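Local coordinates for threonine synthase (Brucella melitensis bv. 1, PDB 4F4F), which probably converts O-phospho-L-homoserine and water into L-threonine and phosphate, the last step of threonine biosynthesis, with pyridoxal 5'-phosphate as cofactor, at residues I278-I282 and K402-A407; Y239-A243 and S254-P258; S21-L25 and V131-R135. The contacts are given in a common frame with arbitrary orientation. Residues are numbered along the deposited sequence.

Interaction 1 of 3, residues I278-I282 and K402-A407; sequences IEQLI and KASGTA
The chain turns a corner at Glu279 (phi/psi -93/-78) and then runs extended through Gln280-Ile282 as a beta strand. Facing it, helix 390-402 ends at Lys402; Ala403 is the first residue to leave helical angles, and the chain continues as an irregular connection through Ser404 to Ala407. In register, the CA atoms of Glu279 and Ala407 are 6.8 Å apart, those of Gln280 and Ala403 7.6 Å and those of Ile282 and Lys402 7.4 Å. Gly405 has phi/psi 121/-176, where a CB would jam against the preceding carbonyl and clash with Glu279 OE1. No backbone-to-backbone hydrogen bond joins the segments; the Gln280 and Glu279 side chains bond to backbone atoms instead. Gln280 (chi1 m, chi2 t) reads the helix exit with both ends of its amide: OE1 accepts from Ser404 N at 2.7 Å, almost linearly, while NE2 donates to Lys402 O at 3.1 Å. This is an alpha-beta connection, in which helix 390-402 leads into strand 409-413 of the sheet that also holds strand 278-285; strand 253-258 lies between the two. Glu279 extends with chi1 and chi2 both t, bringing OE1 to Ala407 N for a weak hydrogen bond of 3.3 Å and to within 3.2 Å of Ala407 CB. Glu279 OE2 accepts from a water oxygen at 2.6 Å, which Thr406 OG1 meets in a weak hydrogen bond at 3.4 Å. Alternate strand residues face the connection, so Ile282 (chi1 m, chi2 t) lays CD1 against Lys402 CB at 3.8 Å, while the lysine's amino end leads away.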
loop_
_atom_site.group_PDB
_atom_site.type_symbol
_atom_site.label_atom_id
_atom_site.label_comp_id
_atom_site.label_asym_id
_atom_site.label_seq_id
_atom_site.Cartn_x
_atom_site.Cartn_y
_atom_site.Cartn_z
ATOM N N ILE A 278 -17.015 -4.961 -11.337
ATOM C CA ILE A 278 -15.894 -4.168 -11.829
ATOM C C ILE A 278 -15.702 -4.551 -13.271
ATOM O O ILE A 278 -15.782 -5.745 -13.642
ATOM C CB ILE A 278 -14.614 -4.390 -10.980
ATOM C CG1 ILE A 278 -14.760 -3.687 -9.618
ATOM C CG2 ILE A 278 -13.358 -3.864 -11.656
ATOM C CD1 ILE A 278 -13.624 -3.951 -8.653
ATOM N N GLU A 279 -15.469 -3.555 -14.099
ATOM C CA GLU A 279 -15.279 -3.780 -15.522
ATOM C C GLU A 279 -13.774 -3.927 -15.751
ATOM O O GLU A 279 -13.266 -5.046 -15.801
ATOM C CB GLU A 279 -15.957 -2.665 -16.327
ATOM C CG GLU A 279 -15.657 -2.610 -17.828
ATOM C CD GLU A 279 -16.628 -1.698 -18.604
ATOM O OE1 GLU A 279 -16.261 -0.609 -19.193
ATOM O OE2 GLU A 279 -17.793 -2.096 -18.632
ATOM N N GLN A 280 -13.035 -2.821 -15.785
ATOM C CA GLN A 280 -11.590 -2.883 -15.968
ATOM C C GLN A 280 -10.854 -2.588 -14.681
ATOM O O GLN A 280 -11.282 -1.713 -13.888
ATOM C CB GLN A 280 -11.143 -1.847 -16.975
ATOM C CG GLN A 280 -11.556 -2.088 -18.426
ATOM C CD GLN A 280 -11.016 -0.996 -19.352
ATOM O OE1 GLN A 280 -11.581 0.096 -19.445
ATOM N NE2 GLN A 280 -9.924 -1.286 -20.030
ATOM N N LEU A 281 -9.757 -3.311 -14.485
ATOM C CA LEU A 281 -8.738 -2.964 -13.522
ATOM C C LEU A 281 -7.491 -2.636 -14.344
ATOM O O LEU A 281 -7.036 -3.471 -15.142
ATOM C CB LEU A 281 -8.470 -4.121 -12.549
ATOM C CG LEU A 281 -9.558 -4.482 -11.543
ATOM C CD1 LEU A 281 -9.282 -5.850 -10.924
ATOM C CD2 LEU A 281 -9.644 -3.391 -10.463
ATOM N N ILE A 282 -6.983 -1.417 -14.218
ATOM C CA ILE A 282 -5.901 -0.960 -15.109
ATOM C C ILE A 282 -4.701 -0.619 -14.252
ATOM O O ILE A 282 -4.789 0.192 -13.303
ATOM C CB ILE A 282 -6.344 0.253 -15.964
ATOM C CG1 ILE A 282 -7.613 -0.092 -16.753
ATOM C CG2 ILE A 282 -5.216 0.672 -16.902
ATOM C CD1 ILE A 282 -8.130 1.018 -17.679
ATOM N N LYS A 402 -6.146 3.704 -21.792
ATOM C CA LYS A 402 -6.520 2.303 -21.747
ATOM C C LYS A 402 -7.992 2.066 -21.514
ATOM O O LYS A 402 -8.427 0.952 -21.659
ATOM C CB LYS A 402 -5.751 1.588 -20.637
ATOM C CG LYS A 402 -4.257 1.551 -20.846
ATOM C CD LYS A 402 -3.906 0.580 -21.950
ATOM C CE LYS A 402 -2.848 1.166 -22.834
ATOM N NZ LYS A 402 -2.320 0.126 -23.736
ATOM N N ALA A 403 -8.763 3.076 -21.138
ATOM C CA ALA A 403 -10.157 2.823 -20.777
ATOM C C ALA A 403 -10.911 2.402 -22.011
ATOM O O ALA A 403 -10.798 3.015 -23.065
ATOM C CB ALA A 403 -10.826 4.028 -20.129
ATOM N N SER A 404 -11.701 1.358 -21.853
ATOM C CA SER A 404 -12.562 0.872 -22.913
ATOM C C SER A 404 -13.909 0.539 -22.286
ATOM O O SER A 404 -13.972 -0.167 -21.288
ATOM C CB SER A 404 -11.947 -0.368 -23.523
ATOM O OG SER A 404 -12.694 -0.753 -24.632
ATOM N N GLY A 405 -14.975 1.086 -22.839
ATOM C CA GLY A 405 -16.289 0.737 -22.387
ATOM C C GLY A 405 -17.028 1.942 -21.905
ATOM O O GLY A 405 -16.559 3.086 -21.997
ATOM N N THR A 406 -18.212 1.661 -21.396
ATOM C CA THR A 406 -19.114 2.678 -20.961
ATOM C C THR A 406 -19.033 2.858 -19.438
ATOM O O THR A 406 -19.579 3.809 -18.913
ATOM C CB THR A 406 -20.550 2.311 -21.387
ATOM O OG1 THR A 406 -21.032 1.245 -20.572
ATOM C CG2 THR A 406 -20.552 1.840 -22.860
ATOM N N ALA A 407 -18.345 1.971 -18.729
ATOM C CA ALA A 407 -18.250 2.122 -17.280
ATOM C C ALA A 407 -17.606 3.448 -16.877
ATOM O O ALA A 407 -16.678 3.909 -17.536
ATOM C CB ALA A 407 -17.470 0.969 -16.662
HETATM O O HOH W 1 -20.112 -1.021 -18.153
#

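Interaction 2 of 3, residues Y239-A243 and S254-P258; sequences YFTAA and SFTVP
Residues 239-243 form part of an alpha helix, with Ala243 N donating to Tyr239 O at 3.0 Å, and pack on the extended strand 254-258. The axes of the two short segments approach to 10.5 Å, with their N-to-C directions 130° apart; the nearest CA pairs are Tyr239-Phe255 at 8.3 Å and Ala243-Ser254 at 8.6 Å. Tyr239 (chi1 m, chi2 -88°) starts sideways, but its ring comes nearer the strand. It presents an edge to the face of Phe255 (chi1 m, chi2 85°) in a T-shaped pair, centroids 4.7 Å apart and planes at 65°, with Tyr239 CD1 3.6 Å from Phe255 CD2. Further out, Tyr239 OH lies 3.5 Å from Val257 CG2 and hydrogen-bonds the backbone O of Asp264. One turn on, Ala242 and Ala243 border the edge of the phenylalanine ring: Ala242 CB is 4.1 Å from Phe255 CE2, and Ala243 CB is 4.4 Å from Phe255 CZ. Phe255 and Val257 point toward the helix and Thr256 away, the alternation by which a helix covers one face of a sheet, as expected in fold type II (tryptophan synthase beta-like) PLP enzymes. The strand ends in Pro258, which touches the bound pyridoxal-5'-phosphate. Without a hydrogen bond between the segments, the contact rests on ring and methyl surfaces, and the tyrosine hydroxyl meets its polar need at Asp264, a cofactor-binding residue.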
loop_
_atom_site.group_PDB
_atom_site.type_symbol
_atom_site.label_atom_id
_atom_site.label_comp_id
_atom_site.label_asym_id
_atom_site.label_seq_id
_atom_site.Cartn_x
_atom_site.Cartn_y
_atom_site.Cartn_z
ATOM N N TYR A 239 -12.616 0.587 -2.783
ATOM C CA TYR A 239 -13.228 0.123 -4.040
ATOM C C TYR A 239 -14.740 -0.004 -3.885
ATOM O O TYR A 239 -15.488 0.508 -4.709
ATOM C CB TYR A 239 -12.631 -1.189 -4.502
ATOM C CG TYR A 239 -11.224 -1.035 -4.935
ATOM C CD1 TYR A 239 -10.917 -0.694 -6.239
ATOM C CD2 TYR A 239 -10.181 -1.242 -4.046
ATOM C CE1 TYR A 239 -9.608 -0.556 -6.639
ATOM C CE2 TYR A 239 -8.863 -1.060 -4.426
ATOM C CZ TYR A 239 -8.600 -0.740 -5.746
ATOM O OH TYR A 239 -7.320 -0.623 -6.158
ATOM N N PHE A 240 -15.194 -0.587 -2.780
ATOM C CA PHE A 240 -16.608 -0.576 -2.461
ATOM C C PHE A 240 -17.220 0.824 -2.310
ATOM O O PHE A 240 -18.277 1.117 -2.885
ATOM C CB PHE A 240 -16.900 -1.395 -1.186
ATOM C CG PHE A 240 -16.951 -2.901 -1.430
ATOM C CD1 PHE A 240 -15.784 -3.659 -1.471
ATOM C CD2 PHE A 240 -18.154 -3.548 -1.581
ATOM C CE1 PHE A 240 -15.830 -5.031 -1.659
ATOM C CE2 PHE A 240 -18.200 -4.911 -1.807
ATOM C CZ PHE A 240 -17.048 -5.653 -1.837
ATOM N N THR A 241 -16.595 1.680 -1.520
ATOM C CA THR A 241 -17.211 2.992 -1.237
ATOM C C THR A 241 -17.287 3.853 -2.518
ATOM O O THR A 241 -18.311 4.497 -2.789
ATOM C CB THR A 241 -16.534 3.712 -0.068
ATOM O OG1 THR A 241 -15.142 3.987 -0.380
ATOM C CG2 THR A 241 -16.670 2.867 1.240
ATOM N N ALA A 242 -16.214 3.891 -3.294
ATOM C CA ALA A 242 -16.242 4.595 -4.581
ATOM C C ALA A 242 -17.310 4.027 -5.516
ATOM O O ALA A 242 -18.089 4.779 -6.095
ATOM C CB ALA A 242 -14.870 4.534 -5.246
ATOM N N ALA A 243 -17.373 2.701 -5.644
ATOM C CA ALA A 243 -18.312 2.069 -6.565
ATOM C C ALA A 243 -19.750 2.309 -6.089
ATOM O O ALA A 243 -20.659 2.529 -6.910
ATOM C CB ALA A 243 -18.037 0.568 -6.722
ATOM N N SER A 254 -15.006 0.915 -13.302
ATOM C CA SER A 254 -13.615 0.610 -13.624
ATOM C C SER A 254 -12.662 1.415 -12.749
ATOM O O SER A 254 -12.987 2.532 -12.283
ATOM C CB SER A 254 -13.316 0.854 -15.112
ATOM O OG SER A 254 -14.024 -0.045 -15.921
ATOM N N PHE A 255 -11.490 0.850 -12.513
ATOM C CA PHE A 255 -10.472 1.507 -11.716
ATOM C C PHE A 255 -9.110 1.490 -12.393
ATOM O O PHE A 255 -8.679 0.465 -12.925
ATOM C CB PHE A 255 -10.318 0.845 -10.359
ATOM C CG PHE A 255 -11.543 0.935 -9.481
ATOM C CD1 PHE A 255 -12.565 0.023 -9.598
ATOM C CD2 PHE A 255 -11.646 1.921 -8.528
ATOM C CE1 PHE A 255 -13.663 0.080 -8.770
ATOM C CE2 PHE A 255 -12.759 2.010 -7.711
ATOM C CZ PHE A 255 -13.766 1.080 -7.840
ATOM N N THR A 256 -8.406 2.609 -12.291
ATOM C CA THR A 256 -7.014 2.672 -12.680
ATOM C C THR A 256 -6.175 3.023 -11.468
ATOM O O THR A 256 -6.474 3.969 -10.742
ATOM C CB THR A 256 -6.806 3.705 -13.822
ATOM O OG1 THR A 256 -7.614 3.339 -14.941
ATOM C CG2 THR A 256 -5.320 3.790 -14.272
ATOM N N VAL A 257 -5.101 2.267 -11.271
ATOM C CA VAL A 257 -4.308 2.355 -10.072
ATOM C C VAL A 257 -2.842 2.602 -10.392
ATOM O O VAL A 257 -2.209 1.728 -11.018
ATOM C CB VAL A 257 -4.386 1.037 -9.312
ATOM C CG1 VAL A 257 -3.563 1.126 -8.020
ATOM C CG2 VAL A 257 -5.835 0.664 -9.033
ATOM N N PRO A 258 -2.293 3.757 -9.967
ATOM C CA PRO A 258 -0.868 3.929 -10.102
ATOM C C PRO A 258 -0.206 2.927 -9.183
ATOM O O PRO A 258 -0.487 2.914 -7.982
ATOM C CB PRO A 258 -0.618 5.411 -9.687
ATOM C CG PRO A 258 -1.957 6.027 -9.459
ATOM C CD PRO A 258 -2.912 4.886 -9.245
#

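Interaction 3 of 3, residues S21-L25 and V131-R135; sequences SDALL and VLAQR
Two alpha helices meet at a short interface: helix 20-26, in the N-terminal threonine synthase region, and the far end of helix 117-134, whose first residue, Lys117, lines the cofactor pocket; the contact itself lies away from that site. Residues 21-25 and 131-134 are helical, and Arg135 is the first residue beyond the second helix to leave helical angles. The nearest CA pair, Ser21-Val131, is 6.3 Å apart. Apolar contacts centre on Val131 (chi1 t) and Leu25 (chi1 m, chi2 t). Leu25 CD1 packs on Val131 CG1 at 3.5 Å, and Leu25 CD2 meets Leu132 CD2 at 4.0 Å, the latter side chain (chi1 m, chi2 t) setting off sideways before its end comes nearer. Leu24 (chi1 and chi2 t) approaches more loosely, its CD1 4.5 Å from Val131 CG2. Beside this cluster, Ser21 OG lies 3.6 Å from Val131 CG2 and takes Glu71 as its hydrogen-bonding partner. The ionic part is a salt bridge at the more exposed margin. Arg135, with chi1 m and chi2 and chi3 both t, stretches back across the interface so that its guanidinium meets Asp22, whose CA-to-CB bond points away but whose carboxylate comes nearer. Leu25 CD1 lies over a face of the guanidinium, 3.5 Å from Arg135 NH1. At its edge, Asp22 OD1 accepts two hydrogen bonds, from Arg135 NH2 at 2.6 Å and from Arg135 NH1 at 2.9 Å.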
loop_
_atom_site.group_PDB
_atom_site.type_symbol
_atom_site.label_atom_id
_atom_site.label_comp_id
_atom_site.label_asym_id
_atom_site.label_seq_id
_atom_site.Cartn_x
_atom_site.Cartn_y
_atom_site.Cartn_z
ATOM N N SER A 21 -5.313 -13.669 12.852
ATOM C CA SER A 21 -4.387 -13.048 13.760
ATOM C C SER A 21 -2.980 -13.505 13.478
ATOM O O SER A 21 -2.057 -12.699 13.390
ATOM C CB SER A 21 -4.767 -13.370 15.200
ATOM O OG SER A 21 -5.981 -12.729 15.497
ATOM N N ASP A 22 -2.811 -14.804 13.323
ATOM C CA ASP A 22 -1.509 -15.349 12.996
ATOM C C ASP A 22 -1.028 -14.863 11.649
ATOM O O ASP A 22 0.139 -14.521 11.518
ATOM C CB ASP A 22 -1.546 -16.882 13.037
ATOM C CG ASP A 22 -1.541 -17.413 14.430
ATOM O OD1 ASP A 22 -0.962 -16.734 15.277
ATOM O OD2 ASP A 22 -2.131 -18.481 14.698
ATOM N N ALA A 23 -1.907 -14.838 10.640
ATOM C CA ALA A 23 -1.501 -14.345 9.336
ATOM C C ALA A 23 -1.008 -12.907 9.465
ATOM O O ALA A 23 -0.050 -12.525 8.794
ATOM C CB ALA A 23 -2.618 -14.441 8.318
ATOM N N LEU A 24 -1.659 -12.123 10.336
ATOM C CA LEU A 24 -1.273 -10.736 10.564
ATOM C C LEU A 24 0.142 -10.641 11.151
ATOM O O LEU A 24 0.885 -9.759 10.790
ATOM C CB LEU A 24 -2.283 -10.035 11.488
ATOM C CG LEU A 24 -2.045 -8.546 11.796
ATOM C CD1 LEU A 24 -3.318 -7.825 12.188
ATOM C CD2 LEU A 24 -0.997 -8.387 12.889
ATOM N N LEU A 25 0.499 -11.536 12.057
ATOM C CA LEU A 25 1.796 -11.491 12.732
ATOM C C LEU A 25 2.873 -12.259 11.977
ATOM O O LEU A 25 4.055 -11.898 12.017
ATOM C CB LEU A 25 1.672 -12.109 14.118
ATOM C CG LEU A 25 0.814 -11.335 15.111
ATOM C CD1 LEU A 25 0.672 -12.142 16.386
ATOM C CD2 LEU A 25 1.416 -9.958 15.400
ATOM N N VAL A 131 -4.127 -7.669 18.560
ATOM C CA VAL A 131 -3.676 -9.065 18.536
ATOM C C VAL A 131 -2.540 -9.328 19.540
ATOM O O VAL A 131 -2.548 -10.348 20.259
ATOM C CB VAL A 131 -3.261 -9.489 17.111
ATOM C CG1 VAL A 131 -2.515 -10.812 17.151
ATOM C CG2 VAL A 131 -4.483 -9.492 16.193
ATOM N N LEU A 132 -1.554 -8.425 19.581
ATOM C CA LEU A 132 -0.454 -8.504 20.536
ATOM C C LEU A 132 -0.972 -8.491 21.986
ATOM O O LEU A 132 -0.593 -9.339 22.770
ATOM C CB LEU A 132 0.544 -7.348 20.315
ATOM C CG LEU A 132 1.364 -7.366 19.009
ATOM C CD1 LEU A 132 2.106 -6.034 18.823
ATOM C CD2 LEU A 132 2.371 -8.529 18.992
ATOM N N ALA A 133 -1.830 -7.535 22.328
ATOM C CA ALA A 133 -2.424 -7.473 23.673
ATOM C C ALA A 133 -3.092 -8.782 24.034
ATOM O O ALA A 133 -2.935 -9.273 25.159
ATOM C CB ALA A 133 -3.450 -6.345 23.795
ATOM N N GLN A 134 -3.872 -9.327 23.105
ATOM C CA GLN A 134 -4.624 -10.553 23.392
ATOM C C GLN A 134 -3.703 -11.724 23.700
ATOM O O GLN A 134 -4.118 -12.638 24.412
ATOM C CB GLN A 134 -5.611 -10.928 22.259
ATOM C CG GLN A 134 -6.858 -10.041 22.197
ATOM C CD GLN A 134 -7.753 -10.055 23.449
ATOM O OE1 GLN A 134 -8.006 -8.996 24.104
ATOM N NE2 GLN A 134 -8.253 -11.237 23.797
ATOM N N ARG A 135 -2.466 -11.680 23.198
ATOM C CA ARG A 135 -1.470 -12.729 23.452
ATOM C C ARG A 135 -0.441 -12.358 24.483
ATOM O O ARG A 135 0.502 -13.099 24.678
ATOM C CB ARG A 135 -0.686 -13.028 22.179
ATOM C CG ARG A 135 -1.553 -13.552 21.111
ATOM C CD ARG A 135 -0.740 -13.744 19.859
ATOM N NE ARG A 135 -1.671 -14.191 18.857
ATOM C CZ ARG A 135 -1.345 -14.912 17.797
ATOM N NH1 ARG A 135 -0.085 -15.311 17.612
ATOM N NH2 ARG A 135 -2.303 -15.250 16.941
#

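In the fold
Interaction 3 comes first along the chain, interaction 2 follows and interaction 1 closes last, each strictly in series. Interactions 1 and 2 have centres 11 Å apart and share the mixed sheet: strands 253-258 and 278-285 are parallel neighbours, and Ile282 N lies 2.8 Å from Phe255 O, a probable hydrogen bond. One is a surface contact where strand 278-285 begins; the other is buried, its strand ending at Pro258 beside the cofactor. Together they tie the C-terminal region and a covering helix to that sheet. Interaction 3, centred about 38 Å from interaction 1 across the chain's centre and 30 Å from interaction 2, joins the N-terminal region to helix 117-134, whose other end is at the pocket.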